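PDB 2W5W: alkaline phosphatase from Antarctic bacterium, which probably hydrolyses phosphate monoesters as an alkaline phosphatase, using bound zinc and magnesium ions. Local coordinates for residues 40-45 with 298-303. The protein carries 1 engineered substitution. Numbering follows the deposited sequence.
Sequences LISDGA and VTSDHE. With ZN (zinc ion), chain G; ZN (zinc ion), chain H.
Asp43 and the pair Asp301 and His302 meet on one zinc ion, at the C-terminal ends of neighbouring parallel strands, where alpha/beta sheets commonly place active sites. Asp43 OD1, Asp301 OD2 and His302 NE2 (2.1 Å) bind this zinc, the carboxylate planes standing 82° apart. Asp43 OD2 turns to the second zinc at 2.0 Å, which Thr137, Glu254 and three waters help to complete, so one carboxylate bridges both metals. Hydrogen bonds fix the ligands: Asp301 OD1 accepts Gly44 N at 3.1 Å, and His302 ND1 donates to Glu303 O, which lies in the ring plane though the donor sits above the carbonyl plane; with zinc on NE2, this probably fixes the ring's rotation. On the strands leading to the metals, Thr299 N to Leu40 O and Ser42 N to Thr299 O (2.9 Å) pair the backbones, and Leu40 CD1 touches Val298 CG2. Ser300 OG, swung beside its own backbone N (chi1 -46°), gives its proton to a lone pair of Ala45 O at 2.6 Å. An alanine here is likely to leave Ala45 O without this donor and the Ser42 to Ala45 type II turn less firmly held. Sharing the Asp43 carboxylate probably couples the two cations' positions.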
ATOM      1  N   LEU B  40       0.872 -15.449   7.307  1.00 10.34           N
ATOM      2  CA  LEU B  40       2.260 -15.277   6.874  1.00 10.60           C
ATOM      3  C   LEU B  40       2.667 -13.840   7.147  1.00 12.60           C
ATOM      4  O   LEU B  40       1.993 -12.907   6.727  1.00 14.01           O
ATOM      5  CB  LEU B  40       2.399 -15.593   5.380  1.00 10.31           C
ATOM      6  CG  LEU B  40       1.946 -17.003   5.009  1.00 14.34           C
ATOM      7  CD1 LEU B  40       1.766 -17.143   3.513  1.00 26.99           C
ATOM      8  CD2 LEU B  40       2.943 -17.998   5.513  1.00 29.57           C
ATOM      9  N   ILE B  41       3.768 -13.670   7.867  1.00 10.06           N
ATOM     10  CA  ILE B  41       4.254 -12.355   8.235  1.00  9.92           C
ATOM     11  C   ILE B  41       5.613 -12.096   7.600  1.00 11.03           C
ATOM     12  O   ILE B  41       6.576 -12.832   7.825  1.00 11.22           O
ATOM     13  CB  ILE B  41       4.399 -12.232   9.766  1.00 11.46           C
ATOM     14  CG1 ILE B  41       3.051 -12.479  10.453  1.00 10.33           C
ATOM     15  CG2 ILE B  41       4.973 -10.878  10.135  1.00 12.61           C
ATOM     16  CD1 ILE B  41       3.136 -12.407  11.981  1.00 17.21           C
ATOM     17  N   SER B  42       5.686 -11.026   6.819  1.00 10.47           N
ATOM     18  CA  SER B  42       6.941 -10.578   6.249  1.00 10.35           C
ATOM     19  C   SER B  42       7.475  -9.467   7.137  1.00 16.59           C
ATOM     20  O   SER B  42       6.976  -8.341   7.096  1.00 18.44           O
ATOM     21  CB  SER B  42       6.716 -10.049   4.833  1.00  9.94           C
ATOM     22  OG  SER B  42       5.562  -9.202   4.756  1.00 13.81           O
ATOM     23  N   ASP B  43       8.495  -9.773   7.930  1.00 10.97           N
ATOM     24  CA  ASP B  43       9.006  -8.795   8.886  1.00  8.68           C
ATOM     25  C   ASP B  43       9.688  -7.651   8.133  1.00 10.37           C
ATOM     26  O   ASP B  43      10.638  -7.873   7.389  1.00 12.67           O
ATOM     27  CB  ASP B  43       9.972  -9.446   9.893  1.00  9.26           C
ATOM     28  CG  ASP B  43      10.138  -8.607  11.149  1.00 14.61           C
ATOM     29  OD1 ASP B  43      10.436  -7.405  11.018  1.00 10.44           O
ATOM     30  OD2 ASP B  43       9.938  -9.129  12.257  1.00 12.37           O
ATOM     31  N   GLY B  44       9.189  -6.432   8.314  1.00  9.62           N
ATOM     32  CA  GLY B  44       9.855  -5.268   7.753  1.00 12.43           C
ATOM     33  C   GLY B  44       9.491  -4.950   6.312  1.00 10.64           C
ATOM     34  O   GLY B  44      10.102  -4.069   5.690  1.00 15.20           O
ATOM     35  N   ALA B  45       8.478  -5.620   5.774  1.00 12.61           N
ATOM     36  CA  ALA B  45       8.094  -5.348   4.385  1.00 12.27           C
ATOM     37  C   ALA B  45       6.943  -4.352   4.231  1.00 15.15           C
ATOM     38  O   ALA B  45       5.770  -4.685   4.467  1.00 14.88           O
ATOM     39  CB  ALA B  45       7.766  -6.645   3.637  1.00 13.02           C
ATOM     40  N   VAL B 298      -1.746 -12.497   4.678  1.00  9.31           N
ATOM     41  CA  VAL B 298      -0.346 -12.089   4.518  1.00  8.78           C
ATOM     42  C   VAL B 298      -0.230 -10.651   4.956  1.00 12.77           C
ATOM     43  O   VAL B 298      -0.961  -9.793   4.463  1.00 11.51           O
ATOM     44  CB  VAL B 298       0.102 -12.173   3.056  1.00 11.22           C
ATOM     45  CG1 VAL B 298       1.502 -11.580   2.888  1.00 16.25           C
ATOM     46  CG2 VAL B 298       0.052 -13.636   2.566  1.00 12.09           C
ATOM     47  N   THR B 299       0.675 -10.365   5.883  1.00 10.74           N
ATOM     48  CA  THR B 299       0.898  -8.962   6.225  1.00 11.95           C
ATOM     49  C   THR B 299       2.303  -8.774   6.758  1.00  9.15           C
ATOM     50  O   THR B 299       3.099  -9.701   6.710  1.00 10.98           O
ATOM     51  CB  THR B 299      -0.173  -8.424   7.206  1.00 16.29           C
ATOM     52  OG1 THR B 299      -0.084  -6.994   7.268  1.00 15.89           O
ATOM     53  CG2 THR B 299      -0.001  -9.013   8.604  1.00 18.07           C
ATOM     54  N   SER B 300       2.624  -7.578   7.226  1.00  9.86           N
ATOM     55  CA  SER B 300       3.937  -7.327   7.814  1.00 10.23           C
ATOM     56  C   SER B 300       3.695  -6.625   9.140  1.00 10.81           C
ATOM     57  O   SER B 300       2.609  -6.104   9.368  1.00 11.82           O
ATOM     58  CB  SER B 300       4.787  -6.393   6.935  1.00 13.29           C
ATOM     59  OG  SER B 300       4.744  -6.759   5.561  1.00 14.83           O
ATOM     60  N   ASP B 301       4.722  -6.555   9.976  1.00 12.93           N
ATOM     61  CA  ASP B 301       4.609  -5.896  11.277  1.00 10.23           C
ATOM     62  C   ASP B 301       4.883  -4.388  11.181  1.00 10.88           C
ATOM     63  O   ASP B 301       4.372  -3.606  11.980  1.00 14.35           O
ATOM     64  CB  ASP B 301       5.500  -6.589  12.337  1.00 13.88           C
ATOM     65  CG  ASP B 301       6.974  -6.680  11.927  1.00 11.92           C
ATOM     66  OD1 ASP B 301       7.273  -6.519  10.724  1.00 10.57           O
ATOM     67  OD2 ASP B 301       7.849  -6.905  12.825  1.00 13.24           O
ATOM     68  N   HIS B 302       5.669  -3.996  10.187  1.00  9.59           N
ATOM     69  CA  HIS B 302       6.054  -2.603   9.932  1.00 10.29           C
ATOM     70  C   HIS B 302       6.978  -2.609   8.710  1.00 13.05           C
ATOM     71  O   HIS B 302       7.317  -3.676   8.188  1.00 13.30           O
ATOM     72  CB  HIS B 302       6.848  -2.041  11.118  1.00  9.68           C
ATOM     73  CG  HIS B 302       8.048  -2.876  11.449  1.00 10.44           C
ATOM     74  ND1 HIS B 302       9.237  -2.764  10.763  1.00 10.12           N
ATOM     75  CD2 HIS B 302       8.199  -3.903  12.319  1.00 12.54           C
ATOM     76  CE1 HIS B 302      10.088  -3.669  11.222  1.00 12.42           C
ATOM     77  NE2 HIS B 302       9.480  -4.377  12.153  1.00 10.83           N
ATOM     78  N   GLU B 303       7.375  -1.418   8.261  1.00  9.62           N
ATOM     79  CA  GLU B 303       8.370  -1.265   7.204  1.00  9.91           C
ATOM     80  C   GLU B 303       9.751  -0.995   7.794  1.00 13.54           C
ATOM     81  O   GLU B 303       9.877  -0.459   8.903  1.00 12.50           O
ATOM     82  CB  GLU B 303       7.989  -0.090   6.269  1.00 12.49           C
ATOM     83  CG  GLU B 303       8.801   0.008   4.967  1.00 14.52           C
ATOM     84  CD  GLU B 303      10.097   0.846   5.043  1.00 21.78           C
ATOM     85  OE1 GLU B 303      10.358   1.550   6.055  1.00 17.08           O
ATOM     86  OE2 GLU B 303      10.861   0.803   4.049  1.00 20.18           O
TER
HETATM   87 ZN    ZN G1377       9.756  -6.371  12.603  0.93 11.68          ZN
HETATM   88 ZN    ZN H1378      10.547 -10.946  12.997  0.63  7.10          ZN
HETATM   89  O   HOH W   1      12.355 -10.736  12.025  1.00 16.41           O
HETATM   90  O   HOH W   2      11.362 -12.662  14.094  1.00 17.85           O
HETATM   91  O   HOH W   3      11.529  -9.961  14.674  1.00 17.32           O